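Local structure of PHO85 cyclin PHO80 (Saccharomyces cerevisiae, 2PMI) at residues F81-K86 against A145-V150; T65-K70 against P110-N115. The protein acts as the cyclin partner of the cyclin-dependent kinase PHO85 and keeps phosphate-starvation genes repressed when phosphate is plentiful. All coordinates share one frame; numbering follows the deposited sequence.

Interaction 1: F81-K86 against A145-V150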
ATOM      1  N   PHE B  81       5.520  12.070 -22.988  1.00 31.13           N
ATOM      2  CA  PHE B  81       4.746  11.130 -22.191  1.00 29.79           C
ATOM      3  C   PHE B  81       4.910   9.644 -22.610  1.00 36.46           C
ATOM      4  O   PHE B  81       5.329   8.822 -21.783  1.00 37.30           O
ATOM      5  CB  PHE B  81       3.270  11.524 -22.247  1.00 25.60           C
ATOM      6  CG  PHE B  81       2.501  11.236 -20.982  1.00 27.79           C
ATOM      7  CD1 PHE B  81       3.080  10.549 -19.924  1.00 29.98           C
ATOM      8  CD2 PHE B  81       1.181  11.656 -20.852  1.00 25.62           C
ATOM      9  CE1 PHE B  81       2.354  10.285 -18.758  1.00 24.45           C
ATOM     10  CE2 PHE B  81       0.455  11.395 -19.691  1.00 25.23           C
ATOM     11  CZ  PHE B  81       1.043  10.709 -18.646  1.00 20.31           C
ATOM     12  N   ILE B  82       4.591   9.296 -23.868  1.00 35.90           N
ATOM     13  CA  ILE B  82       4.694   7.893 -24.332  1.00 34.87           C
ATOM     14  C   ILE B  82       6.061   7.320 -24.030  1.00 32.52           C
ATOM     15  O   ILE B  82       6.197   6.196 -23.537  1.00 31.44           O
ATOM     16  CB  ILE B  82       4.480   7.710 -25.867  1.00 31.23           C
ATOM     17  CG1 ILE B  82       5.345   8.705 -26.624  1.00 37.55           C
ATOM     18  CG2 ILE B  82       3.007   7.813 -26.237  1.00 20.82           C
ATOM     19  CD1 ILE B  82       5.339   8.487 -28.124  1.00 46.38           C
ATOM     20  N   ARG B  83       7.078   8.102 -24.349  1.00 26.26           N
ATOM     21  CA  ARG B  83       8.441   7.690 -24.103  1.00 24.88           C
ATOM     22  C   ARG B  83       8.561   7.257 -22.642  1.00 28.19           C
ATOM     23  O   ARG B  83       8.959   6.128 -22.360  1.00 32.14           O
ATOM     24  CB  ARG B  83       9.358   8.854 -24.421  1.00 23.87           C
ATOM     25  CG  ARG B  83      10.786   8.672 -24.031  1.00 31.71           C
ATOM     26  CD  ARG B  83      11.532   9.887 -24.516  1.00 38.75           C
ATOM     27  NE  ARG B  83      12.721  10.175 -23.733  1.00 40.91           N
ATOM     28  CZ  ARG B  83      13.441  11.278 -23.877  1.00 45.12           C
ATOM     29  NH1 ARG B  83      13.083  12.192 -24.777  1.00 42.57           N
ATOM     30  NH2 ARG B  83      14.516  11.464 -23.124  1.00 50.83           N
ATOM     31  N   LEU B  84       8.197   8.146 -21.716  1.00 29.31           N
ATOM     32  CA  LEU B  84       8.251   7.828 -20.295  1.00 24.48           C
ATOM     33  C   LEU B  84       7.388   6.603 -20.073  1.00 31.33           C
ATOM     34  O   LEU B  84       7.745   5.705 -19.308  1.00 35.36           O
ATOM     35  CB  LEU B  84       7.681   8.961 -19.446  1.00 28.21           C
ATOM     36  CG  LEU B  84       8.283  10.372 -19.447  1.00 36.22           C
ATOM     37  CD1 LEU B  84       7.824  11.087 -18.170  1.00 22.44           C
ATOM     38  CD2 LEU B  84       9.814  10.322 -19.512  1.00 35.13           C
ATOM     39  N   THR B  85       6.246   6.579 -20.754  1.00 33.21           N
ATOM     40  CA  THR B  85       5.289   5.481 -20.642  1.00 38.76           C
ATOM     41  C   THR B  85       5.790   4.135 -21.162  1.00 44.68           C
ATOM     42  O   THR B  85       5.515   3.088 -20.558  1.00 47.38           O
ATOM     43  CB  THR B  85       3.977   5.808 -21.388  1.00 35.17           C
ATOM     44  OG1 THR B  85       3.454   7.056 -20.913  1.00 30.24           O
ATOM     45  CG2 THR B  85       2.942   4.700 -21.169  1.00 32.73           C
ATOM     46  N   LYS B  86       6.522   4.163 -22.277  1.00 42.07           N
ATOM     47  CA  LYS B  86       7.030   2.938 -22.889  1.00 39.91           C
ATOM     48  C   LYS B  86       8.286   2.371 -22.258  1.00 38.73           C
ATOM     49  O   LYS B  86       8.326   1.203 -21.889  1.00 40.66           O
ATOM     50  CB  LYS B  86       7.273   3.167 -24.385  1.00 38.46           C
ATOM     51  CG  LYS B  86       6.039   3.704 -25.112  1.00 46.37           C
ATOM     52  CD  LYS B  86       4.781   2.899 -24.729  1.00 54.84           C
ATOM     53  CE  LYS B  86       3.494   3.564 -25.213  1.00 56.38           C
ATOM     54  NZ  LYS B  86       2.268   2.843 -24.750  1.00 57.56           N
ATOM     55  N   ALA B 145      15.502   8.794 -14.416  1.00 17.82           N
ATOM     56  CA  ALA B 145      16.218   9.992 -14.831  1.00 28.71           C
ATOM     57  C   ALA B 145      16.717   9.851 -16.271  1.00 32.42           C
ATOM     58  O   ALA B 145      16.577  10.779 -17.077  1.00 30.24           O
ATOM     59  CB  ALA B 145      17.391  10.270 -13.876  1.00 28.94           C
ATOM     60  N   LYS B 146      17.272   8.676 -16.586  1.00 33.02           N
ATOM     61  CA  LYS B 146      17.811   8.380 -17.912  1.00 26.54           C
ATOM     62  C   LYS B 146      16.743   8.435 -18.980  1.00 23.97           C
ATOM     63  O   LYS B 146      16.909   9.069 -20.014  1.00 26.98           O
ATOM     64  CB  LYS B 146      18.465   7.000 -17.931  1.00 20.79           C
ATOM     65  CG  LYS B 146      19.079   6.648 -19.274  1.00 26.49           C
ATOM     66  CD  LYS B 146      20.002   5.467 -19.175  1.00 27.22           C
ATOM     67  CE  LYS B 146      21.200   5.764 -18.300  1.00 29.51           C
ATOM     68  NZ  LYS B 146      21.972   4.510 -18.063  1.00 34.68           N
ATOM     69  N   VAL B 147      15.644   7.753 -18.735  1.00 22.64           N
ATOM     70  CA  VAL B 147      14.565   7.756 -19.700  1.00 29.62           C
ATOM     71  C   VAL B 147      14.018   9.176 -19.824  1.00 35.21           C
ATOM     72  O   VAL B 147      13.717   9.637 -20.928  1.00 39.71           O
ATOM     73  CB  VAL B 147      13.424   6.827 -19.251  1.00 31.66           C
ATOM     74  CG1 VAL B 147      12.403   6.691 -20.360  1.00 39.42           C
ATOM     75  CG2 VAL B 147      13.980   5.469 -18.843  1.00 31.56           C
ATOM     76  N   GLY B 148      13.911   9.862 -18.683  1.00 35.24           N
ATOM     77  CA  GLY B 148      13.367  11.214 -18.640  1.00 31.73           C
ATOM     78  C   GLY B 148      14.233  12.280 -19.279  1.00 35.15           C
ATOM     79  O   GLY B 148      13.745  13.334 -19.696  1.00 33.38           O
ATOM     80  N   GLY B 149      15.529  12.014 -19.340  1.00 33.95           N
ATOM     81  CA  GLY B 149      16.427  12.962 -19.957  1.00 32.65           C
ATOM     82  C   GLY B 149      17.049  13.942 -18.999  1.00 35.52           C
ATOM     83  O   GLY B 149      17.287  15.080 -19.369  1.00 45.09           O
ATOM     84  N   VAL B 150      17.318  13.512 -17.774  1.00 36.16           N
ATOM     85  CA  VAL B 150      17.931  14.389 -16.786  1.00 37.81           C
ATOM     86  C   VAL B 150      18.891  13.617 -15.871  1.00 41.74           C
ATOM     87  O   VAL B 150      18.869  12.368 -15.817  1.00 38.49           O
ATOM     88  CB  VAL B 150      16.851  15.100 -15.901  1.00 37.99           C
ATOM     89  CG1 VAL B 150      15.620  15.430 -16.731  1.00 36.92           C
ATOM     90  CG2 VAL B 150      16.468  14.229 -14.713  1.00 40.90           C
TER
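V147 and R83 make the main contact here, between helix 77-86 and the C-terminal end of helix 141-148 in the all-helical cyclin fold. V147 presents its carbonyl oxygen to the R83 guanidinium. R83 NH2 donates a hydrogen bond to V147 O at 3.0 Å, and R83 NE adds a weak one to the same oxygen. V147 O sits at the guanidinium edge, 22° out of its plane. R83 gets there with CG anti to its backbone N (chi1 171°) and an extended chain from CG to NE. The V147 carbonyl is close to a helix end, where the dipole would be expected to favour a cationic donor. Outside the two segments, R83 NH2 forms a salt bridge with a bound MES sulfonate, probably from the crystallisation liquor. The V147 side chain packs beside the other helix, with CG1 4.0 Å from R83 O. G148 follows, and its CA takes the tip of L84, with L84 CD2 at 3.8 Å. Its carbonyl is bonded by Y80 OH. G149 has positive phi (93°) and is the C-prime residue of a Schellman motif. The turn is closed by V150 N, which donates to A145 O at 2.9 Å.

Interaction 2: T65-K70 against P110-N115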
ATOM      1  N   THR B  65       9.832  27.725  -9.575  1.00 45.43           N
ATOM      2  CA  THR B  65       9.722  26.483  -8.816  1.00 42.81           C
ATOM      3  C   THR B  65      10.710  25.484  -9.414  1.00 46.00           C
ATOM      4  O   THR B  65      11.194  25.673 -10.536  1.00 45.31           O
ATOM      5  CB  THR B  65       8.332  25.860  -8.933  1.00 39.24           C
ATOM      6  OG1 THR B  65       8.040  25.620 -10.315  1.00 29.49           O
ATOM      7  CG2 THR B  65       7.284  26.770  -8.325  1.00 40.79           C
ATOM      8  N   ARG B  66      11.002  24.421  -8.667  1.00 45.58           N
ATOM      9  CA  ARG B  66      11.928  23.394  -9.133  1.00 42.93           C
ATOM     10  C   ARG B  66      11.485  22.833 -10.476  1.00 42.26           C
ATOM     11  O   ARG B  66      12.303  22.301 -11.234  1.00 42.30           O
ATOM     12  CB  ARG B  66      11.988  22.237  -8.136  1.00 44.37           C
ATOM     13  CG  ARG B  66      12.646  22.552  -6.822  1.00 49.59           C
ATOM     14  CD  ARG B  66      14.123  22.772  -7.018  1.00 54.28           C
ATOM     15  NE  ARG B  66      14.858  22.640  -5.766  1.00 62.69           N
ATOM     16  CZ  ARG B  66      16.175  22.773  -5.672  1.00 65.12           C
ATOM     17  NH1 ARG B  66      16.888  23.044  -6.758  1.00 65.93           N
ATOM     18  NH2 ARG B  66      16.779  22.626  -4.501  1.00 62.92           N
ATOM     19  N   TYR B  67      10.189  22.957 -10.763  1.00 40.72           N
ATOM     20  CA  TYR B  67       9.615  22.418 -11.991  1.00 41.20           C
ATOM     21  C   TYR B  67       9.741  23.319 -13.207  1.00 41.05           C
ATOM     22  O   TYR B  67       9.263  22.987 -14.289  1.00 45.12           O
ATOM     23  CB  TYR B  67       8.149  22.072 -11.754  1.00 44.65           C
ATOM     24  CG  TYR B  67       7.926  21.422 -10.415  1.00 49.68           C
ATOM     25  CD1 TYR B  67       7.569  22.184  -9.304  1.00 50.49           C
ATOM     26  CD2 TYR B  67       8.139  20.054 -10.237  1.00 52.32           C
ATOM     27  CE1 TYR B  67       7.432  21.607  -8.046  1.00 50.95           C
ATOM     28  CE2 TYR B  67       8.006  19.463  -8.975  1.00 53.14           C
ATOM     29  CZ  TYR B  67       7.652  20.250  -7.887  1.00 50.72           C
ATOM     30  OH  TYR B  67       7.528  19.688  -6.642  1.00 48.97           O
ATOM     31  N   HIS B  68      10.398  24.454 -13.031  1.00 40.76           N
ATOM     32  CA  HIS B  68      10.575  25.385 -14.127  1.00 38.36           C
ATOM     33  C   HIS B  68      11.795  25.066 -14.965  1.00 39.16           C
ATOM     34  O   HIS B  68      12.864  24.791 -14.429  1.00 38.91           O
ATOM     35  CB  HIS B  68      10.699  26.820 -13.596  1.00 39.50           C
ATOM     36  CG  HIS B  68       9.390  27.523 -13.449  1.00 29.51           C
ATOM     37  ND1 HIS B  68       8.576  27.357 -12.351  1.00 25.80           N
ATOM     38  CD2 HIS B  68       8.717  28.330 -14.302  1.00 28.40           C
ATOM     39  CE1 HIS B  68       7.453  28.027 -12.537  1.00 31.66           C
ATOM     40  NE2 HIS B  68       7.512  28.625 -13.714  1.00 30.82           N
ATOM     41  N   SER B  69      11.621  25.116 -16.281  1.00 43.73           N
ATOM     42  CA  SER B  69      12.708  24.888 -17.230  1.00 48.59           C
ATOM     43  C   SER B  69      13.048  26.286 -17.747  1.00 51.18           C
ATOM     44  O   SER B  69      12.179  27.160 -17.745  1.00 52.96           O
ATOM     45  CB  SER B  69      12.227  24.009 -18.386  1.00 47.37           C
ATOM     46  OG  SER B  69      11.654  22.809 -17.897  1.00 54.15           O
ATOM     47  N   LYS B  70      14.286  26.513 -18.184  1.00 51.43           N
ATOM     48  CA  LYS B  70      14.654  27.840 -18.677  1.00 53.71           C
ATOM     49  C   LYS B  70      13.896  28.303 -19.923  1.00 54.41           C
ATOM     50  O   LYS B  70      13.826  29.503 -20.186  1.00 60.27           O
ATOM     51  CB  LYS B  70      16.163  27.945 -18.929  1.00 55.76           C
ATOM     52  CG  LYS B  70      16.969  28.331 -17.683  1.00 61.49           C
ATOM     53  CD  LYS B  70      18.244  29.116 -18.025  1.00 65.32           C
ATOM     54  CE  LYS B  70      19.244  28.307 -18.856  1.00 63.61           C
ATOM     55  NZ  LYS B  70      20.492  29.083 -19.150  1.00 56.08           N
ATOM     56  N   PRO B 110       0.996  27.226  -3.994  1.00 45.40           N
ATOM     57  CA  PRO B 110       0.638  28.424  -4.749  1.00 41.21           C
ATOM     58  C   PRO B 110       1.557  28.754  -5.917  1.00 33.47           C
ATOM     59  O   PRO B 110       1.075  28.934  -7.039  1.00 26.37           O
ATOM     60  CB  PRO B 110       0.588  29.517  -3.668  1.00 46.50           C
ATOM     61  CG  PRO B 110       1.351  28.924  -2.503  1.00 43.21           C
ATOM     62  CD  PRO B 110       0.957  27.496  -2.545  1.00 39.19           C
ATOM     63  N   ASP B 111       2.868  28.818  -5.675  1.00 29.67           N
ATOM     64  CA  ASP B 111       3.807  29.129  -6.761  1.00 32.43           C
ATOM     65  C   ASP B 111       3.684  28.202  -7.974  1.00 34.02           C
ATOM     66  O   ASP B 111       3.739  28.654  -9.106  1.00 35.09           O
ATOM     67  CB  ASP B 111       5.240  29.098  -6.248  1.00 38.89           C
ATOM     68  CG  ASP B 111       5.583  30.310  -5.413  1.00 42.63           C
ATOM     69  OD1 ASP B 111       6.646  30.302  -4.751  1.00 36.96           O
ATOM     70  OD2 ASP B 111       4.789  31.276  -5.422  1.00 47.39           O
ATOM     71  N   PHE B 112       3.514  26.907  -7.735  1.00 34.74           N
ATOM     72  CA  PHE B 112       3.378  25.952  -8.823  1.00 26.60           C
ATOM     73  C   PHE B 112       2.155  26.154  -9.698  1.00 22.67           C
ATOM     74  O   PHE B 112       1.029  26.068  -9.228  1.00 21.49           O
ATOM     75  CB  PHE B 112       3.308  24.518  -8.315  1.00 25.64           C
ATOM     76  CG  PHE B 112       3.031  23.534  -9.414  1.00 35.93           C
ATOM     77  CD1 PHE B 112       3.967  23.336 -10.436  1.00 31.43           C
ATOM     78  CD2 PHE B 112       1.794  22.896  -9.507  1.00 38.71           C
ATOM     79  CE1 PHE B 112       3.668  22.533 -11.537  1.00 26.64           C
ATOM     80  CE2 PHE B 112       1.488  22.086 -10.613  1.00 31.07           C
ATOM     81  CZ  PHE B 112       2.426  21.909 -11.626  1.00 20.45           C
ATOM     82  N   THR B 113       2.374  26.376 -10.983  1.00 24.51           N
ATOM     83  CA  THR B 113       1.251  26.550 -11.886  1.00 36.73           C
ATOM     84  C   THR B 113       1.529  25.853 -13.202  1.00 38.96           C
ATOM     85  O   THR B 113       2.517  26.143 -13.871  1.00 38.98           O
ATOM     86  CB  THR B 113       0.980  28.015 -12.148  1.00 46.18           C
ATOM     87  OG1 THR B 113       0.796  28.693 -10.893  1.00 49.02           O
ATOM     88  CG2 THR B 113      -0.267  28.156 -13.021  1.00 44.29           C
ATOM     89  N   LEU B 114       0.657  24.922 -13.569  1.00 39.89           N
ATOM     90  CA  LEU B 114       0.849  24.168 -14.793  1.00 39.33           C
ATOM     91  C   LEU B 114       0.799  25.071 -16.008  1.00 41.89           C
ATOM     92  O   LEU B 114      -0.239  25.648 -16.334  1.00 49.15           O
ATOM     93  CB  LEU B 114      -0.215  23.072 -14.924  1.00 35.93           C
ATOM     94  CG  LEU B 114      -0.172  22.230 -16.207  1.00 37.28           C
ATOM     95  CD1 LEU B 114       1.147  21.494 -16.287  1.00 35.43           C
ATOM     96  CD2 LEU B 114      -1.330  21.250 -16.228  1.00 38.73           C
ATOM     97  N   ASN B 115       1.936  25.207 -16.666  1.00 34.28           N
ATOM     98  CA  ASN B 115       2.002  26.005 -17.869  1.00 32.49           C
ATOM     99  C   ASN B 115       3.122  25.395 -18.694  1.00 37.36           C
ATOM    100  O   ASN B 115       3.969  24.660 -18.162  1.00 29.57           O
ATOM    101  CB  ASN B 115       2.282  27.480 -17.545  1.00 29.00           C
ATOM    102  CG  ASN B 115       3.635  27.701 -16.885  1.00 31.05           C
ATOM    103  OD1 ASN B 115       4.679  27.412 -17.457  1.00 40.96           O
ATOM    104  ND2 ASN B 115       3.616  28.229 -15.677  1.00 40.45           N
TER
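T65 and D111 meet through apolar atoms. The methyl T65 CG2 lies 3.7 Å from D111 CB and also reaches the backbone at F112 N. The two side chains run past one another in opposite senses. The second apolar contact is aromatic. Y67 CD1 touches F112 CD1 at 3.9 Å, and the side chains lie roughly perpendicular. The ring planes are inclined at 72° with centroids 5.6 Å apart, an oblique pairing. The F112 ring also meets that of F122 on helix 119-134. The contact thus joins two inter-helix loops of the cyclin fold, one following helix 32-51 and the other following helix 92-108. Y67 packs on F162 of helix 152-164 as well. Within 65-70, polar bonds shape the chain. A type I beta turn runs from T65 to H68, with H68 N bonded to T65 O at 2.9 Å. T65 chi1 (58°) places OG1 between the backbone N and the carbonyl carbon, where it shares a 2.7 Å hydrogen bond with H68 ND1. The owner of the proton is not settled. In the other loop, T118 OG1 bonds to the T113 and N115 carbonyls. H68 NE2 and N115 ND2 are 4.4 Å apart, a van der Waals approach at most.

Both contacts are partly buried and lie within the cyclin family region, but they join different elements. Interaction 1 sets one helix against the end of another. Interaction 2 sets two irregular loops side by side. Their centres are about 19 Å apart, and their nearest atoms about 8 Å, so they do not touch. Helix 119-134 borders both. Interaction 1 reaches the surface at the exposed G149. Interaction 2 has three buried residues among the six that touch and none exposed. The chemistry differs. Interaction 1 combines an arginine bonded to a main-chain carbonyl with valine and leucine packing. Interaction 2 is made by a methyl group and two buried aromatic rings, and polar bonds shape each loop from within and to T118.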